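Local coordinates for formate-dependent phosphoribosylglycinamide formyltransferase (Mycobacterium tuberculosis H37Rv, PDB 6KHR), which is a member of the ATP-grasp superfamily, joining an open parallel alpha/beta domain to antiparallel sheets in an assembly of two chains, at residues A[56-59]-A[60-63]; A[80-83]-A[84-88]; A[121-124]-A[125-129]; A[373-377]-A[378-382]. All coordinates share one frame; numbering follows the deposited sequence.

Contact 1: residues A[56-59]-A[60-63]; sequences DGYV and GAPA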
loop_
_atom_site.group_PDB
_atom_site.type_symbol
_atom_site.label_atom_id
_atom_site.label_comp_id
_atom_site.label_asym_id
_atom_site.label_seq_id
_atom_site.Cartn_x
_atom_site.Cartn_y
_atom_site.Cartn_z
ATOM N N ASP A 56 -3.997 -15.110 15.952
ATOM C CA ASP A 56 -2.612 -15.392 16.306
ATOM C C ASP A 56 -2.571 -15.966 17.717
ATOM O O ASP A 56 -3.603 -16.108 18.379
ATOM C CB ASP A 56 -1.732 -14.147 16.174
ATOM C CG ASP A 56 -0.280 -14.498 15.885
ATOM O OD1 ASP A 56 0.190 -15.530 16.423
ATOM O OD2 ASP A 56 0.376 -13.764 15.109
ATOM N N GLY A 57 -1.360 -16.306 18.166
ATOM C CA GLY A 57 -1.140 -16.878 19.484
ATOM C C GLY A 57 -1.172 -15.909 20.652
ATOM O O GLY A 57 -1.761 -16.225 21.689
ATOM N N TYR A 58 -0.554 -14.732 20.507
ATOM C CA TYR A 58 -0.387 -13.740 21.568
ATOM C C TYR A 58 -1.346 -12.567 21.366
ATOM O O TYR A 58 -2.097 -12.498 20.390
ATOM C CB TYR A 58 1.063 -13.251 21.628
ATOM C CG TYR A 58 1.555 -12.589 20.360
ATOM C CD1 TYR A 58 1.811 -13.338 19.214
ATOM C CD2 TYR A 58 1.781 -11.215 20.309
ATOM C CE1 TYR A 58 2.268 -12.738 18.051
ATOM C CE2 TYR A 58 2.242 -10.606 19.140
ATOM C CZ TYR A 58 2.481 -11.371 18.021
ATOM O OH TYR A 58 2.936 -10.783 16.868
ATOM N N VAL A 59 -1.288 -11.613 22.294
ATOM C CA VAL A 59 -2.355 -10.624 22.441
ATOM C C VAL A 59 -2.154 -9.409 21.544
ATOM O O VAL A 59 -3.116 -8.893 20.967
ATOM C CB VAL A 59 -2.467 -10.211 23.920
ATOM C CG1 VAL A 59 -3.650 -9.288 24.114
ATOM C CG2 VAL A 59 -2.574 -11.442 24.796
ATOM N N GLY A 60 -0.931 -8.910 21.416
ATOM C CA GLY A 60 -0.730 -7.716 20.620
ATOM C C GLY A 60 -0.144 -7.985 19.250
ATOM O O GLY A 60 1.001 -7.614 18.981
ATOM N N ALA A 61 -0.904 -8.619 18.380
ATOM C CA ALA A 61 -0.177 -8.852 17.144
ATOM C C ALA A 61 -0.487 -7.756 16.123
ATOM O O ALA A 61 -1.538 -7.115 16.199
ATOM C CB ALA A 61 -0.533 -10.222 16.579
ATOM N N PRO A 62 0.420 -7.502 15.166
ATOM C CA PRO A 62 0.247 -6.338 14.265
ATOM C C PRO A 62 -1.086 -6.243 13.525
ATOM O O PRO A 62 -1.693 -5.164 13.514
ATOM C CB PRO A 62 1.423 -6.490 13.288
ATOM C CG PRO A 62 2.482 -7.161 14.090
ATOM C CD PRO A 62 1.774 -8.080 15.063
ATOM N N ALA A 63 -1.558 -7.326 12.895
ATOM C CA ALA A 63 -2.826 -7.246 12.171
ATOM C C ALA A 63 -4.036 -7.161 13.098
ATOM O O ALA A 63 -5.119 -6.777 12.648
ATOM C CB ALA A 63 -2.972 -8.437 11.215
#
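Tyr58 lays its ring beside Ala61 and Pro62 in a beta-alpha loop of the Rossmann-like N-terminal domain, where the chain leaves parallel strand 51-56 and turns into the short helix 62-66. The apolar part of this contact belongs almost wholly to the outer end of the tyrosine. Its CZ lies 3.5 Å from CB of Ala61, and its OH stands 3.5 Å from CD of Pro62; both neighbours approach the ring obliquely. The long axis of the phenol and the pyrrolidine cross at about a right angle, so the tyrosine meets the proline at the CD corner instead of lying flat along it. The first torsion explains the reach: CG sits between the backbone N and the carbonyl carbon (chi1 60°), and the ring is carried forward along the loop, alongside the backbone of Gly60.

Polar contact within the loop is slight. Ala61 N points to Val59 O at 3.4 Å, a weak bond bent to 126° at the hydrogen; with Gly60 in the middle, its phi negative and psi positive, this is the geometry of an inverse gamma turn, loosely closed.

Asp56 joins the two kinds of interaction. As the last residue of its strand it pairs through the backbone with Val71 and Val73, while OD2 accepts a hydrogen bond from Ser34 N in the neighbouring strand-helix loop. Ala61, buried beneath the exposed tyrosine, also touches Ser34, and its CB lies 3.9 Å from that same Asp56 OD2.

Contact 2: residues A[80-83]-A[84-88]; sequences ELTA and VIRRL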
loop_
_atom_site.group_PDB
_atom_site.type_symbol
_atom_site.label_atom_id
_atom_site.label_comp_id
_atom_site.label_asym_id
_atom_site.label_seq_id
_atom_site.Cartn_x
_atom_site.Cartn_y
_atom_site.Cartn_z
ATOM N N GLU A 80 -8.011 -26.740 19.302
ATOM C CA GLU A 80 -8.302 -25.341 19.608
ATOM C C GLU A 80 -8.483 -24.515 18.344
ATOM O O GLU A 80 -9.359 -23.645 18.284
ATOM C CB GLU A 80 -7.183 -24.749 20.466
ATOM C CG GLU A 80 -7.556 -24.566 21.928
ATOM C CD GLU A 80 -6.907 -23.339 22.559
ATOM O OE1 GLU A 80 -6.111 -22.655 21.872
ATOM O OE2 GLU A 80 -7.200 -23.054 23.742
ATOM N N LEU A 81 -7.652 -24.757 17.328
ATOM C CA LEU A 81 -7.816 -24.045 16.066
ATOM C C LEU A 81 -9.126 -24.420 15.390
ATOM O O LEU A 81 -9.847 -23.553 14.888
ATOM C CB LEU A 81 -6.637 -24.334 15.137
ATOM C CG LEU A 81 -6.708 -23.646 13.776
ATOM C CD1 LEU A 81 -6.665 -22.134 13.959
ATOM C CD2 LEU A 81 -5.595 -24.138 12.852
ATOM N N THR A 82 -9.463 -25.705 15.387
ATOM C CA THR A 82 -10.613 -26.153 14.609
ATOM C C THR A 82 -11.918 -25.638 15.202
ATOM O O THR A 82 -12.852 -25.302 14.464
ATOM C CB THR A 82 -10.611 -27.680 14.512
ATOM O OG1 THR A 82 -9.379 -28.118 13.922
ATOM C CG2 THR A 82 -11.762 -28.155 13.653
ATOM N N ALA A 83 -12.004 -25.565 16.529
ATOM C CA ALA A 83 -13.183 -24.965 17.142
ATOM C C ALA A 83 -13.339 -23.516 16.703
ATOM O O ALA A 83 -14.438 -23.081 16.338
ATOM C CB ALA A 83 -13.087 -25.055 18.664
ATOM N N VAL A 84 -12.231 -22.766 16.714
ATOM C CA VAL A 84 -12.243 -21.357 16.326
ATOM C C VAL A 84 -12.770 -21.190 14.909
ATOM O O VAL A 84 -13.512 -20.244 14.611
ATOM C CB VAL A 84 -10.829 -20.761 16.479
ATOM C CG1 VAL A 84 -10.646 -19.548 15.585
ATOM C CG2 VAL A 84 -10.566 -20.395 17.918
ATOM N N ILE A 85 -12.397 -22.099 14.011
ATOM C CA ILE A 85 -12.830 -21.934 12.633
ATOM C C ILE A 85 -14.296 -22.318 12.501
ATOM O O ILE A 85 -15.031 -21.713 11.715
ATOM C CB ILE A 85 -11.916 -22.736 11.690
ATOM C CG1 ILE A 85 -10.443 -22.366 11.945
ATOM C CG2 ILE A 85 -12.248 -22.436 10.244
ATOM C CD1 ILE A 85 -9.416 -23.110 11.091
ATOM N N ARG A 86 -14.751 -23.284 13.297
ATOM C CA ARG A 86 -16.137 -23.723 13.212
ATOM C C ARG A 86 -17.080 -22.662 13.766
ATOM O O ARG A 86 -18.140 -22.398 13.186
ATOM C CB ARG A 86 -16.304 -25.046 13.957
ATOM C CG ARG A 86 -17.448 -25.911 13.450
ATOM C CD ARG A 86 -17.194 -26.379 12.023
ATOM N NE ARG A 86 -16.199 -27.446 11.954
ATOM C CZ ARG A 86 -15.582 -27.811 10.836
ATOM N NH1 ARG A 86 -15.854 -27.180 9.701
ATOM N NH2 ARG A 86 -14.691 -28.795 10.854
ATOM N N ARG A 87 -16.707 -22.037 14.884
ATOM C CA ARG A 87 -17.557 -21.006 15.467
ATOM C C ARG A 87 -17.697 -19.823 14.523
ATOM O O ARG A 87 -18.807 -19.429 14.153
ATOM C CB ARG A 87 -16.990 -20.553 16.818
ATOM C CG ARG A 87 -17.958 -19.686 17.623
ATOM C CD ARG A 87 -17.243 -18.810 18.641
ATOM N NE ARG A 87 -16.430 -19.577 19.588
ATOM C CZ ARG A 87 -16.824 -19.918 20.814
ATOM N NH1 ARG A 87 -18.025 -19.564 21.252
ATOM N NH2 ARG A 87 -16.014 -20.611 21.605
ATOM N N LEU A 88 -16.563 -19.254 14.100
ATOM C CA LEU A 88 -16.587 -18.066 13.259
ATOM C C LEU A 88 -17.124 -18.370 11.864
ATOM O O LEU A 88 -17.909 -17.588 11.318
ATOM C CB LEU A 88 -15.189 -17.458 13.181
ATOM C CG LEU A 88 -14.812 -16.530 14.340
ATOM C CD1 LEU A 88 -14.381 -17.289 15.582
ATOM C CD2 LEU A 88 -13.735 -15.565 13.927
#
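Val84 rests its branched side chain on the carbonyls of Glu80 and Leu81, one turn back along helix 78-88, a flanking helix of the Rossmann-like domain. Its CB lies 3.4 Å from Leu81 O, and CG2 sits 3.5 Å from Glu80 O, the carbonyl to which Val84 N also makes a weak i to i+4 bond. From there the valine packs on Val71 and Val73, on the sheet side of the helix.

Ala83 occupies the exposed side and contributes chiefly through its backbone: Ala83 O receives Arg87 N at 2.9 Å in a bond that is nearly straight (166° at the hydrogen).

Thr82 stands between exposed Ala83 and the buried face of Leu81 and Ile85, and touches Ala104 of helix 102-109. Its carbonyl takes Arg86 N at 3.0 Å, the donor tilted 24° from the carbonyl plane. The side chains of Thr82 and Arg86 run side by side in the same direction, CG2 of the threonine coming 4.1 Å from NH2 of the arginine, while Thr82 OG1 turns back to bond Ala78 O.

Next to this group Leu81 and Ile85 form the buried ridge that faces helix 102-109, with Leu81 CG 3.9 Å from Ile85 CD1.

Contact 3: residues A[121-124]-A[125-129]; sequences NARA and VRCTA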
loop_
_atom_site.group_PDB
_atom_site.type_symbol
_atom_site.label_atom_id
_atom_site.label_comp_id
_atom_site.label_asym_id
_atom_site.label_seq_id
_atom_site.Cartn_x
_atom_site.Cartn_y
_atom_site.Cartn_z
ATOM N N ASN A 121 -4.451 -23.849 -0.500
ATOM C CA ASN A 121 -4.954 -25.220 -0.232
ATOM C C ASN A 121 -4.205 -25.856 0.926
ATOM O O ASN A 121 -3.045 -25.575 1.083
ATOM C CB ASN A 121 -4.466 -26.196 -1.292
ATOM C CG ASN A 121 -5.271 -26.160 -2.562
ATOM O OD1 ASN A 121 -6.289 -25.502 -2.625
ATOM N ND2 ASN A 121 -4.826 -26.874 -3.569
ATOM N N ALA A 122 -4.847 -26.761 1.645
ATOM C CA ALA A 122 -4.140 -27.452 2.736
ATOM C C ALA A 122 -3.053 -28.298 2.106
ATOM O O ALA A 122 -2.089 -28.582 2.762
ATOM C CB ALA A 122 -5.085 -28.278 3.528
ATOM N N ARG A 123 -3.260 -28.706 0.863
ATOM C CA ARG A 123 -2.202 -29.395 0.129
ATOM C C ARG A 123 -0.925 -28.558 0.099
ATOM O O ARG A 123 0.144 -29.007 0.528
ATOM C CB ARG A 123 -2.666 -29.713 -1.295
ATOM C CG ARG A 123 -1.516 -29.884 -2.289
ATOM C CD ARG A 123 -1.819 -30.931 -3.350
ATOM N NE ARG A 123 -0.654 -31.228 -4.184
ATOM C CZ ARG A 123 0.316 -32.072 -3.840
ATOM N NH1 ARG A 123 0.271 -32.704 -2.675
ATOM N NH2 ARG A 123 1.337 -32.283 -4.660
ATOM N N ALA A 124 -1.030 -27.322 -0.388
ATOM C CA ALA A 124 0.149 -26.479 -0.540
ATOM C C ALA A 124 0.806 -26.203 0.806
ATOM O O ALA A 124 2.041 -26.221 0.915
ATOM C CB ALA A 124 -0.231 -25.174 -1.231
ATOM N N VAL A 125 -0.000 -25.940 1.838
ATOM C CA VAL A 125 0.535 -25.690 3.174
ATOM C C VAL A 125 1.336 -26.893 3.655
ATOM O O VAL A 125 2.450 -26.750 4.173
ATOM C CB VAL A 125 -0.605 -25.333 4.155
ATOM C CG1 VAL A 125 -0.114 -25.283 5.600
ATOM C CG2 VAL A 125 -1.268 -24.014 3.770
ATOM N N ARG A 126 0.797 -28.098 3.461
ATOM C CA ARG A 126 1.505 -29.292 3.916
ATOM C C ARG A 126 2.777 -29.535 3.113
ATOM O O ARG A 126 3.824 -29.859 3.687
ATOM C CB ARG A 126 0.599 -30.520 3.850
ATOM C CG ARG A 126 1.343 -31.816 4.155
ATOM C CD ARG A 126 0.427 -33.028 4.194
ATOM N NE ARG A 126 -0.635 -32.865 5.183
ATOM C CZ ARG A 126 -0.490 -33.088 6.488
ATOM N NH1 ARG A 126 0.681 -33.481 6.979
ATOM N NH2 ARG A 126 -1.518 -32.910 7.306
ATOM N N CYS A 127 2.716 -29.388 1.787
ATOM C CA CYS A 127 3.878 -29.730 0.975
ATOM C C CYS A 127 5.050 -28.810 1.256
ATOM O O CYS A 127 6.206 -29.245 1.234
ATOM C CB CYS A 127 3.524 -29.687 -0.508
ATOM S SG CYS A 127 2.347 -30.952 -1.021
ATOM N N THR A 128 4.782 -27.543 1.536
ATOM C CA THR A 128 5.860 -26.573 1.605
ATOM C C THR A 128 6.419 -26.402 3.001
ATOM O O THR A 128 7.418 -25.699 3.160
ATOM C CB THR A 128 5.385 -25.226 1.092
ATOM O OG1 THR A 128 4.284 -24.788 1.895
ATOM C CG2 THR A 128 4.943 -25.359 -0.364
ATOM N N ALA A 129 5.797 -27.008 4.009
ATOM C CA ALA A 129 6.369 -27.046 5.346
ATOM C C ALA A 129 7.172 -28.305 5.586
ATOM O O ALA A 129 7.922 -28.367 6.561
ATOM C CB ALA A 129 5.273 -26.936 6.407
#
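Ala124 and Thr128 mark the close-packed side of helix 122-129, a single short amphipathic helix in which one turn is bonded to the next. Two donors of the threonine grip one acceptor: Thr128 N reaches Ala124 O at 3.1 Å and Thr128 OG1 reaches it at 2.8 Å, from opposite faces of the carbonyl plane. A chi1 of 60° swings the hydroxyl back over the previous turn. Around this pair Leu284, at the end of helix 267-284, and Val308 close over the alanine and the threonine. Val125 is buried too, against Val102 and Pro120, and its N bonds the carbonyl of the N-cap residue, Asn121 O, at 3.2 Å in a nearly straight line.

The other side carries the long polar chains and is looser. Arg126 leads away from the helix to a salt bridge with Asp103, so its contact with the preceding turn is made mainly by CB, 3.5 Å from Ala122 O. Arg123 is exposed, yet its NE donates to Ala283 O at the end of helix 267-284; the sulfur of Cys127 lies over one face of its guanidinium. The cysteine itself follows the helix by a bond from its N to Arg123 O at 2.9 Å, and its SG lies 3.7 Å from CZ of that arginine.

Contact 4: residues A[373-377]-A[378-382]; sequences GALGV and PESDV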
loop_
_atom_site.group_PDB
_atom_site.type_symbol
_atom_site.label_atom_id
_atom_site.label_comp_id
_atom_site.label_asym_id
_atom_site.label_seq_id
_atom_site.Cartn_x
_atom_site.Cartn_y
_atom_site.Cartn_z
ATOM N N GLY A 373 15.817 12.554 7.827
ATOM C CA GLY A 373 16.955 12.349 6.954
ATOM C C GLY A 373 16.685 11.294 5.911
ATOM O O GLY A 373 17.004 11.476 4.735
ATOM N N ALA A 374 16.071 10.187 6.324
ATOM C CA ALA A 374 15.833 9.088 5.406
ATOM C C ALA A 374 14.966 9.518 4.220
ATOM O O ALA A 374 15.268 9.166 3.075
ATOM C CB ALA A 374 15.203 7.921 6.168
ATOM N N LEU A 375 13.909 10.272 4.477
ATOM C CA LEU A 375 12.963 10.687 3.418
ATOM C C LEU A 375 13.498 11.851 2.602
ATOM O O LEU A 375 12.824 12.302 1.748
ATOM C CB LEU A 375 11.637 11.060 4.062
ATOM C CG LEU A 375 10.542 10.009 4.039
ATOM C CD1 LEU A 375 11.040 8.700 3.503
ATOM C CD2 LEU A 375 9.983 9.835 5.413
ATOM N N GLY A 376 14.708 12.284 2.854
ATOM C CA GLY A 376 15.314 13.346 2.051
ATOM C C GLY A 376 15.873 12.781 0.775
ATOM O O GLY A 376 16.071 13.535 -0.140
ATOM N N VAL A 377 16.129 11.484 0.758
ATOM C CA VAL A 377 16.597 10.730 -0.424
ATOM C C VAL A 377 15.481 10.694 -1.451
ATOM O O VAL A 377 14.412 10.292 -1.121
ATOM C CB VAL A 377 16.950 9.307 0.014
ATOM C CG1 VAL A 377 17.129 8.376 -1.155
ATOM C CG2 VAL A 377 18.143 9.280 0.925
ATOM N N PRO A 378 15.718 11.105 -2.702
ATOM C CA PRO A 378 14.693 11.078 -3.731
ATOM C C PRO A 378 14.022 9.734 -4.044
ATOM O O PRO A 378 14.645 8.747 -4.035
ATOM C CB PRO A 378 15.396 11.590 -4.978
ATOM C CG PRO A 378 16.843 11.549 -4.649
ATOM C CD PRO A 378 16.954 11.689 -3.157
ATOM N N GLU A 379 12.706 9.783 -4.246
ATOM C CA GLU A 379 11.789 8.675 -4.594
ATOM C C GLU A 379 11.811 7.619 -3.506
ATOM O O GLU A 379 11.625 6.497 -3.807
ATOM C CB GLU A 379 12.150 8.067 -5.941
ATOM C CG GLU A 379 11.622 8.787 -7.152
ATOM C CD GLU A 379 11.896 8.115 -8.485
ATOM O OE1 GLU A 379 11.209 7.161 -8.831
ATOM O OE2 GLU A 379 12.778 8.570 -9.186
ATOM N N SER A 380 11.947 8.022 -2.272
ATOM C CA SER A 380 12.066 7.054 -1.179
ATOM C C SER A 380 10.778 6.907 -0.380
ATOM O O SER A 380 9.938 7.750 -0.427
ATOM C CB SER A 380 13.230 7.405 -0.326
ATOM O OG SER A 380 13.075 8.649 0.300
ATOM N N ASP A 381 10.659 5.773 0.272
ATOM C CA ASP A 381 9.526 5.488 1.161
ATOM C C ASP A 381 10.031 4.637 2.311
ATOM O O ASP A 381 11.086 4.101 2.250
ATOM C CB ASP A 381 8.350 4.857 0.433
ATOM C CG ASP A 381 7.018 5.228 1.051
ATOM O OD1 ASP A 381 7.012 5.988 2.026
ATOM O OD2 ASP A 381 6.006 4.750 0.558
ATOM N N VAL A 382 9.185 4.494 3.307
ATOM C CA VAL A 382 9.559 3.735 4.519
ATOM C C VAL A 382 8.304 3.108 5.126
ATOM O O VAL A 382 7.270 3.600 4.879
ATOM C CB VAL A 382 10.304 4.691 5.461
ATOM C CG1 VAL A 382 10.010 4.504 6.917
ATOM C CG2 VAL A 382 11.776 4.631 5.247
#
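Ser380 OG donates a hydrogen bond of 2.6 Å to Val377 O, closing the side-chain link across a type II beta turn, Val377 to Ser380, that carries the chain from helix 368-374 into strand 380-384. A chi1 of 63° brings OG round to face Val377, tilted 18° from the plane of the valine carbonyl.

Leu375 brings CD1 to 3.8 Å from Ser380 OG and extends toward Val382, its CD1 being 4.5 Å from CG2 of that valine. Separately, on the turn itself, CG1 of Val377 packs against CD of Pro378 at 3.9 Å.

Beyond them, a type I turn, Ala374 to Val377, follows the helix end and shares Val377 with the type II turn, and Val377 and Ser380 both pack on Val409 of helix 399-413. The start of the strand is also part of the subunit interface: Ser380 O accepts from Arg331 of the second subunit, and Asp381 bridges that same arginine as well as Arg319 of its own chain. At the helix end, Gly373 O takes Gly376 N at 3.1 Å and is bonded in addition by Arg412 NE.

Overall arrangement
Along the chain the four contacts follow in series, each closing before the next opens. Contacts 1 and 2 flank the parallel sheet of the N-terminal domain, one in the loop after strand 51-56 and the other on the helix after strand 69-72; their centres are about 17 Å apart. Contact 3, about 20 Å from contact 2 between centres, follows the last strand of that sheet, 117-118, and leans on helices 102-109 and 267-284, tying this domain to the ATP-grasp region. Contact 4 is remote, about 39 Å from contact 3 between centres and across the chain's centre, where edge strand 380-384 of the eight-stranded antiparallel sheet meets the second subunit.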